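Local coordinates for putative lipoprotein (Bacteroides ovatus, PDB 3OQQ) that is of unknown function but is probably an extracellular, lipid-anchored protein that binds calcium ions, at residues N148-E160 / F323-I337. Sequence-based numbering, arbitrary orientation. Where two conformers were deposited one is given.
With CA (calcium ion), chain B; CA (calcium ion), chain C.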
loop_
_atom_site.group_PDB
_atom_site.type_symbol
_atom_site.label_atom_id
_atom_site.label_comp_id
_atom_site.label_asym_id
_atom_site.label_seq_id
_atom_site.Cartn_x
_atom_site.Cartn_y
_atom_site.Cartn_z
ATOM N N ASN A 148 -1.138 10.209 13.087
ATOM C CA ASN A 148 -2.153 9.146 13.167
ATOM C C ASN A 148 -3.506 9.661 12.672
ATOM O O ASN A 148 -4.521 9.009 12.889
ATOM C CB ASN A 148 -2.260 8.600 14.594
ATOM C CG ASN A 148 -2.806 9.645 15.530
ATOM O OD1 ASN A 148 -3.214 10.715 15.087
ATOM N ND2 ASN A 148 -2.867 9.355 16.814
ATOM N N ASP A 149 -3.522 10.858 12.049
ATOM C CA ASP A 149 -4.758 11.521 11.582
ATOM C C ASP A 149 -5.551 10.639 10.646
ATOM O O ASP A 149 -6.785 10.623 10.729
ATOM C CB ASP A 149 -4.446 12.883 10.981
ATOM C CG ASP A 149 -3.722 13.750 12.015
ATOM O OD1 ASP A 149 -3.674 13.344 13.219
ATOM O OD2 ASP A 149 -3.181 14.799 11.630
ATOM N N VAL A 150 -4.847 9.870 9.792
ATOM C CA VAL A 150 -5.398 8.811 8.957
ATOM C C VAL A 150 -4.344 7.710 8.943
ATOM O O VAL A 150 -3.178 7.947 8.610
ATOM C CB VAL A 150 -5.893 9.158 7.521
ATOM C CG1 VAL A 150 -6.580 7.938 6.889
ATOM C CG2 VAL A 150 -6.852 10.351 7.514
ATOM N N VAL A 151 -4.729 6.530 9.403
ATOM C CA VAL A 151 -3.779 5.409 9.431
ATOM C C VAL A 151 -4.460 4.304 8.675
ATOM O O VAL A 151 -5.571 3.905 9.036
ATOM C CB VAL A 151 -3.321 4.987 10.848
ATOM C CG1 VAL A 151 -2.300 3.854 10.805
ATOM C CG2 VAL A 151 -2.773 6.169 11.641
ATOM N N PHE A 152 -3.856 3.878 7.572
ATOM C CA PHE A 152 -4.438 2.776 6.825
ATOM C C PHE A 152 -3.410 1.846 6.308
ATOM O O PHE A 152 -2.362 2.277 5.863
ATOM C CB PHE A 152 -5.331 3.253 5.677
ATOM C CG PHE A 152 -4.700 4.045 4.558
ATOM C CD1 PHE A 152 -4.626 5.436 4.625
ATOM C CD2 PHE A 152 -4.310 3.419 3.377
ATOM C CE1 PHE A 152 -4.139 6.176 3.555
ATOM C CE2 PHE A 152 -3.803 4.163 2.312
ATOM C CZ PHE A 152 -3.747 5.542 2.404
ATOM N N GLU A 153 -3.728 0.567 6.328
ATOM C CA GLU A 153 -2.875 -0.479 5.763
ATOM C C GLU A 153 -3.245 -0.725 4.339
ATOM O O GLU A 153 -4.417 -0.646 3.970
ATOM C CB GLU A 153 -3.017 -1.799 6.538
ATOM C CG GLU A 153 -2.958 -1.639 8.041
ATOM C CD GLU A 153 -2.946 -2.926 8.842
ATOM O OE1 GLU A 153 -3.381 -3.969 8.300
ATOM O OE2 GLU A 153 -2.484 -2.889 10.007
ATOM N N TYR A 154 -2.276 -1.079 3.534
ATOM C CA TYR A 154 -2.610 -1.399 2.156
ATOM C C TYR A 154 -1.948 -2.673 1.775
ATOM O O TYR A 154 -0.920 -3.040 2.344
ATOM C CB TYR A 154 -2.213 -0.279 1.175
ATOM C CG TYR A 154 -0.724 -0.192 0.923
ATOM C CD1 TYR A 154 -0.124 -0.933 -0.097
ATOM C CD2 TYR A 154 0.091 0.616 1.711
ATOM C CE1 TYR A 154 1.237 -0.837 -0.355
ATOM C CE2 TYR A 154 1.457 0.734 1.447
ATOM C CZ TYR A 154 2.028 -0.026 0.440
ATOM O OH TYR A 154 3.371 0.052 0.179
ATOM N N ASP A 155 -2.478 -3.297 0.731
ATOM C CA ASP A 155 -1.917 -4.522 0.177
ATOM C C ASP A 155 -2.152 -4.513 -1.298
ATOM O O ASP A 155 -3.292 -4.401 -1.736
ATOM C CB ASP A 155 -2.567 -5.764 0.811
ATOM C CG ASP A 155 -1.777 -7.022 0.530
ATOM O OD1 ASP A 155 -1.813 -7.503 -0.631
ATOM O OD2 ASP A 155 -1.114 -7.520 1.458
ATOM N N LEU A 156 -1.076 -4.643 -2.057
ATOM C CA LEU A 156 -1.122 -4.687 -3.518
ATOM C C LEU A 156 -0.522 -5.997 -4.015
ATOM O O LEU A 156 0.559 -6.375 -3.580
ATOM C CB LEU A 156 -0.362 -3.489 -4.127
ATOM C CG LEU A 156 -1.125 -2.182 -4.232
ATOM C CD1 LEU A 156 -0.179 -0.986 -4.210
ATOM C CD2 LEU A 156 -1.978 -2.155 -5.489
ATOM N N LYS A 157 -1.245 -6.690 -4.924
ATOM C CA LYS A 157 -0.851 -7.933 -5.583
ATOM C C LYS A 157 -1.095 -7.765 -7.073
ATOM O O LYS A 157 -2.210 -7.434 -7.478
ATOM C CB LYS A 157 -1.625 -9.155 -5.048
ATOM C CG LYS A 157 -0.964 -9.920 -3.931
ATOM C CD LYS A 157 -1.866 -11.052 -3.417
ATOM C CE LYS A 157 -2.690 -10.669 -2.196
ATOM N NZ LYS A 157 -1.859 -10.413 -0.979
ATOM N N VAL A 158 -0.057 -7.947 -7.878
ATOM C CA VAL A 158 -0.145 -7.875 -9.328
ATOM C C VAL A 158 0.147 -9.288 -9.829
ATOM O O VAL A 158 1.254 -9.791 -9.653
ATOM C CB VAL A 158 0.781 -6.794 -9.934
ATOM C CG1 VAL A 158 0.880 -6.939 -11.457
ATOM C CG2 VAL A 158 0.284 -5.404 -9.569
ATOM N N THR A 159 -0.861 -9.938 -10.401
ATOM C CA THR A 159 -0.774 -11.305 -10.908
ATOM C C THR A 159 -0.628 -11.277 -12.418
ATOM O O THR A 159 -1.343 -10.529 -13.097
ATOM C CB THR A 159 -2.045 -12.046 -10.501
ATOM O OG1 THR A 159 -2.230 -11.907 -9.096
ATOM C CG2 THR A 159 -2.053 -13.520 -10.924
ATOM N N GLU A 160 0.295 -12.089 -12.942
ATOM C CA GLU A 160 0.485 -12.214 -14.375
ATOM C C GLU A 160 -0.305 -13.436 -14.837
ATOM O O GLU A 160 0.186 -14.563 -14.724
ATOM C CB GLU A 160 1.975 -12.281 -14.721
ATOM C CG GLU A 160 2.689 -10.981 -14.385
ATOM C CD GLU A 160 4.169 -10.931 -14.689
ATOM O OE1 GLU A 160 4.680 -11.844 -15.368
ATOM O OE2 GLU A 160 4.814 -9.938 -14.299
ATOM N N PHE A 323 1.320 -2.338 -15.040
ATOM C CA PHE A 323 0.897 -3.168 -13.900
ATOM C C PHE A 323 2.087 -3.478 -13.001
ATOM O O PHE A 323 1.963 -3.390 -11.787
ATOM C CB PHE A 323 0.239 -4.482 -14.357
ATOM C CG PHE A 323 -1.215 -4.334 -14.715
ATOM C CD1 PHE A 323 -2.204 -4.466 -13.745
ATOM C CD2 PHE A 323 -1.602 -4.080 -16.031
ATOM C CE1 PHE A 323 -3.552 -4.329 -14.077
ATOM C CE2 PHE A 323 -2.956 -3.944 -16.363
ATOM C CZ PHE A 323 -3.917 -4.044 -15.376
ATOM N N ARG A 324 3.240 -3.805 -13.599
ATOM C CA ARG A 324 4.451 -4.183 -12.849
ATOM C C ARG A 324 5.041 -3.034 -12.036
ATOM O O ARG A 324 5.382 -3.232 -10.867
ATOM C CB ARG A 324 5.522 -4.736 -13.782
ATOM C CG ARG A 324 5.360 -6.209 -14.108
ATOM C CD ARG A 324 6.507 -6.657 -14.996
ATOM N NE ARG A 324 6.300 -8.009 -15.502
ATOM C CZ ARG A 324 6.967 -8.540 -16.519
ATOM N NH1 ARG A 324 7.893 -7.835 -17.156
ATOM N NH2 ARG A 324 6.710 -9.781 -16.910
ATOM N N GLU A 325 5.141 -1.841 -12.647
ATOM C CA GLU A 325 5.692 -0.630 -12.044
ATOM C C GLU A 325 4.873 -0.147 -10.850
ATOM O O GLU A 325 5.410 0.604 -10.040
ATOM C CB GLU A 325 5.820 0.489 -13.095
ATOM C CG GLU A 325 7.078 0.361 -13.934
ATOM C CD GLU A 325 8.337 0.762 -13.197
ATOM O OE1 GLU A 325 8.637 1.979 -13.141
ATOM O OE2 GLU A 325 8.997 -0.138 -12.630
ATOM N N LEU A 326 3.604 -0.575 -10.700
ATOM C CA LEU A 326 2.840 -0.178 -9.506
ATOM C C LEU A 326 3.413 -0.852 -8.253
ATOM O O LEU A 326 3.316 -0.292 -7.157
ATOM C CB LEU A 326 1.326 -0.478 -9.633
ATOM C CG LEU A 326 0.609 0.321 -10.712
ATOM C CD1 LEU A 326 -0.768 -0.221 -10.953
ATOM C CD2 LEU A 326 0.546 1.796 -10.354
ATOM N N ILE A 327 4.000 -2.053 -8.399
ATOM C CA ILE A 327 4.624 -2.744 -7.263
ATOM C C ILE A 327 6.102 -2.360 -7.178
ATOM O O ILE A 327 6.611 -2.104 -6.076
ATOM C CB ILE A 327 4.455 -4.284 -7.348
ATOM C CG1 ILE A 327 2.972 -4.702 -7.214
ATOM C CG2 ILE A 327 5.405 -5.038 -6.344
ATOM C CD1 ILE A 327 2.599 -5.383 -5.960
ATOM N N LEU A 328 6.804 -2.394 -8.333
ATOM C CA LEU A 328 8.236 -2.144 -8.378
ATOM C C LEU A 328 8.574 -0.706 -8.003
ATOM O O LEU A 328 9.379 -0.505 -7.086
ATOM C CB LEU A 328 8.843 -2.523 -9.750
ATOM C CG LEU A 328 8.809 -4.034 -10.122
ATOM C CD1 LEU A 328 9.579 -4.307 -11.402
ATOM C CD2 LEU A 328 9.334 -4.927 -8.988
ATOM N N ASP A 329 7.956 0.285 -8.661
ATOM C CA ASP A 329 8.237 1.689 -8.361
ATOM C C ASP A 329 7.315 2.236 -7.236
ATOM O O ASP A 329 6.122 2.494 -7.451
ATOM C CB ASP A 329 8.124 2.538 -9.633
ATOM C CG ASP A 329 8.601 3.973 -9.507
ATOM O OD1 ASP A 329 8.943 4.394 -8.375
ATOM O OD2 ASP A 329 8.556 4.697 -10.520
ATOM N N THR A 330 7.905 2.473 -6.051
ATOM C CA THR A 330 7.183 3.004 -4.888
ATOM C C THR A 330 6.499 4.347 -5.219
ATOM O O THR A 330 5.436 4.622 -4.673
ATOM C CB THR A 330 8.118 3.130 -3.658
ATOM O OG1 THR A 330 7.329 3.453 -2.522
ATOM C CG2 THR A 330 9.244 4.154 -3.832
ATOM N N ASN A 331 7.099 5.152 -6.141
ATOM C CA ASN A 331 6.604 6.472 -6.543
ATOM C C ASN A 331 5.328 6.413 -7.377
ATOM O O ASN A 331 4.712 7.455 -7.559
ATOM C CB ASN A 331 7.670 7.256 -7.288
ATOM C CG ASN A 331 8.941 7.441 -6.490
ATOM O OD1 ASN A 331 10.000 6.950 -6.867
ATOM N ND2 ASN A 331 8.853 8.115 -5.353
ATOM N N ARG A 332 4.907 5.225 -7.838
ATOM C CA ARG A 332 3.665 5.053 -8.611
ATOM C C ARG A 332 2.436 4.846 -7.671
ATOM O O ARG A 332 1.288 4.948 -8.112
ATOM C CB ARG A 332 3.800 3.891 -9.619
ATOM C CG ARG A 332 4.856 4.119 -10.702
ATOM C CD ARG A 332 4.364 4.977 -11.826
ATOM N NE ARG A 332 5.359 5.103 -12.893
ATOM C CZ ARG A 332 5.233 5.898 -13.953
ATOM N NH1 ARG A 332 4.143 6.643 -14.110
ATOM N NH2 ARG A 332 6.197 5.961 -14.860
ATOM N N GLN A 333 2.691 4.572 -6.378
ATOM C CA GLN A 333 1.627 4.389 -5.407
ATOM C C GLN A 333 1.391 5.726 -4.746
ATOM O O GLN A 333 1.974 6.026 -3.714
ATOM C CB GLN A 333 1.978 3.288 -4.400
ATOM C CG GLN A 333 2.538 2.014 -5.034
ATOM C CD GLN A 333 3.034 1.054 -3.985
ATOM O OE1 GLN A 333 3.199 1.401 -2.811
ATOM N NE2 GLN A 333 3.284 -0.179 -4.386
ATOM N N ASN A 334 0.611 6.570 -5.410
ATOM C CA ASN A 334 0.395 7.921 -4.938
ATOM C C ASN A 334 -0.797 7.971 -3.964
ATOM O O ASN A 334 -1.907 8.338 -4.335
ATOM C CB ASN A 334 0.232 8.898 -6.124
ATOM C CG ASN A 334 0.111 10.335 -5.685
ATOM O OD1 ASN A 334 0.220 10.647 -4.509
ATOM N ND2 ASN A 334 -0.119 11.236 -6.602
ATOM N N PHE A 335 -0.519 7.625 -2.705
ATOM C CA PHE A 335 -1.488 7.643 -1.616
ATOM C C PHE A 335 -1.845 9.076 -1.209
ATOM O O PHE A 335 -1.021 9.985 -1.321
ATOM C CB PHE A 335 -0.931 6.879 -0.394
ATOM C CG PHE A 335 -0.787 5.408 -0.669
ATOM C CD1 PHE A 335 -1.905 4.594 -0.789
ATOM C CD2 PHE A 335 0.466 4.833 -0.814
ATOM C CE1 PHE A 335 -1.770 3.230 -1.071
ATOM C CE2 PHE A 335 0.598 3.455 -1.044
ATOM C CZ PHE A 335 -0.517 2.672 -1.195
ATOM N N PHE A 336 -3.074 9.265 -0.727
ATOM C CA PHE A 336 -3.539 10.590 -0.308
ATOM C C PHE A 336 -4.720 10.475 0.626
ATOM O O PHE A 336 -5.357 9.419 0.716
ATOM C CB PHE A 336 -3.936 11.484 -1.537
ATOM C CG PHE A 336 -5.107 11.025 -2.391
ATOM C CD1 PHE A 336 -4.907 10.182 -3.480
ATOM C CD2 PHE A 336 -6.399 11.469 -2.129
ATOM C CE1 PHE A 336 -5.977 9.778 -4.281
ATOM C CE2 PHE A 336 -7.471 11.071 -2.933
ATOM C CZ PHE A 336 -7.258 10.210 -3.992
ATOM N N ILE A 337 -5.035 11.602 1.278
ATOM C CA ILE A 337 -6.211 11.771 2.094
ATOM C C ILE A 337 -6.918 13.080 1.707
ATOM O O ILE A 337 -6.305 13.980 1.110
ATOM C CB ILE A 337 -5.954 11.702 3.618
ATOM C CG1 ILE A 337 -4.991 12.843 4.121
ATOM C CG2 ILE A 337 -5.504 10.282 4.019
ATOM C CD1 ILE A 337 -5.192 13.256 5.478
HETATM CA CA CA B . -4.024 12.898 15.637
HETATM CA CA CA C . -1.900 15.225 13.759
HETATM O O HOH W 1 -3.674 15.526 15.286
HETATM O O HOH W 2 -2.974 17.297 13.280
HETATM O O HOH W 3 -0.355 16.275 15.295
#
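Phe-335 lies against both Phe-152 and Tyr-154, forming an aromatic cluster between two antiparallel beta-sheets packed face to face: strand 150-160 and strand 333-337 belong to different sheets, with axes 9.2 Å apart at closest approach. The Phe-335 ring presents CZ over the centre of one face of Tyr-154, with CZ 3.6 Å from Tyr-154 CG, but the ring planes differ by 40°, too much for a parallel stack. CD1 of Phe-335 meets Phe-152 at the ring edge, 3.7 Å from CE2, with the two planes steeply inclined. In Tyr-154, chi1 of 74° puts CG between the backbone N and the carbonyl carbon and so brings the ring over to Phe-335. Replacing Tyr-154 with an alanine would probably open a gap over CZ of Phe-335 and leave Asn-125, the main polar partner of the hydroxyl, without its mate.

Aliphatic contacts continue the interface along the strand. CG2 of Ile-337 meets CB of Val-150 tip to tip at 3.7 Å, at the classic beta bulge that Asp-149 and Val-150 form opposite Phe-131; Asp-149 itself binds both calcium ions. Farther on, helix 323-328 takes over: Val-158 CG2 packs 3.6 Å from Ile-327 CG1.

Among the polar groups, Gln-333 ties strand to helix end, its NE2 donating to Leu-326 O at 2.8 Å in the carbonyl plane, while its OE1 accepts from Lys-387. The same amide flanks Leu-156, whose CD1, in the conformer given, is 3.6 Å from NE2. A salt bridge closes the far end, where the extended Arg-324 chain crosses Glu-160: NE, with OE2 near the guanidinium plane, donates from above the carboxylate plane to Glu-160 OE2 at 2.7 Å and 161°, supplemented by weak bonds from NH2 to both carboxylate oxygens.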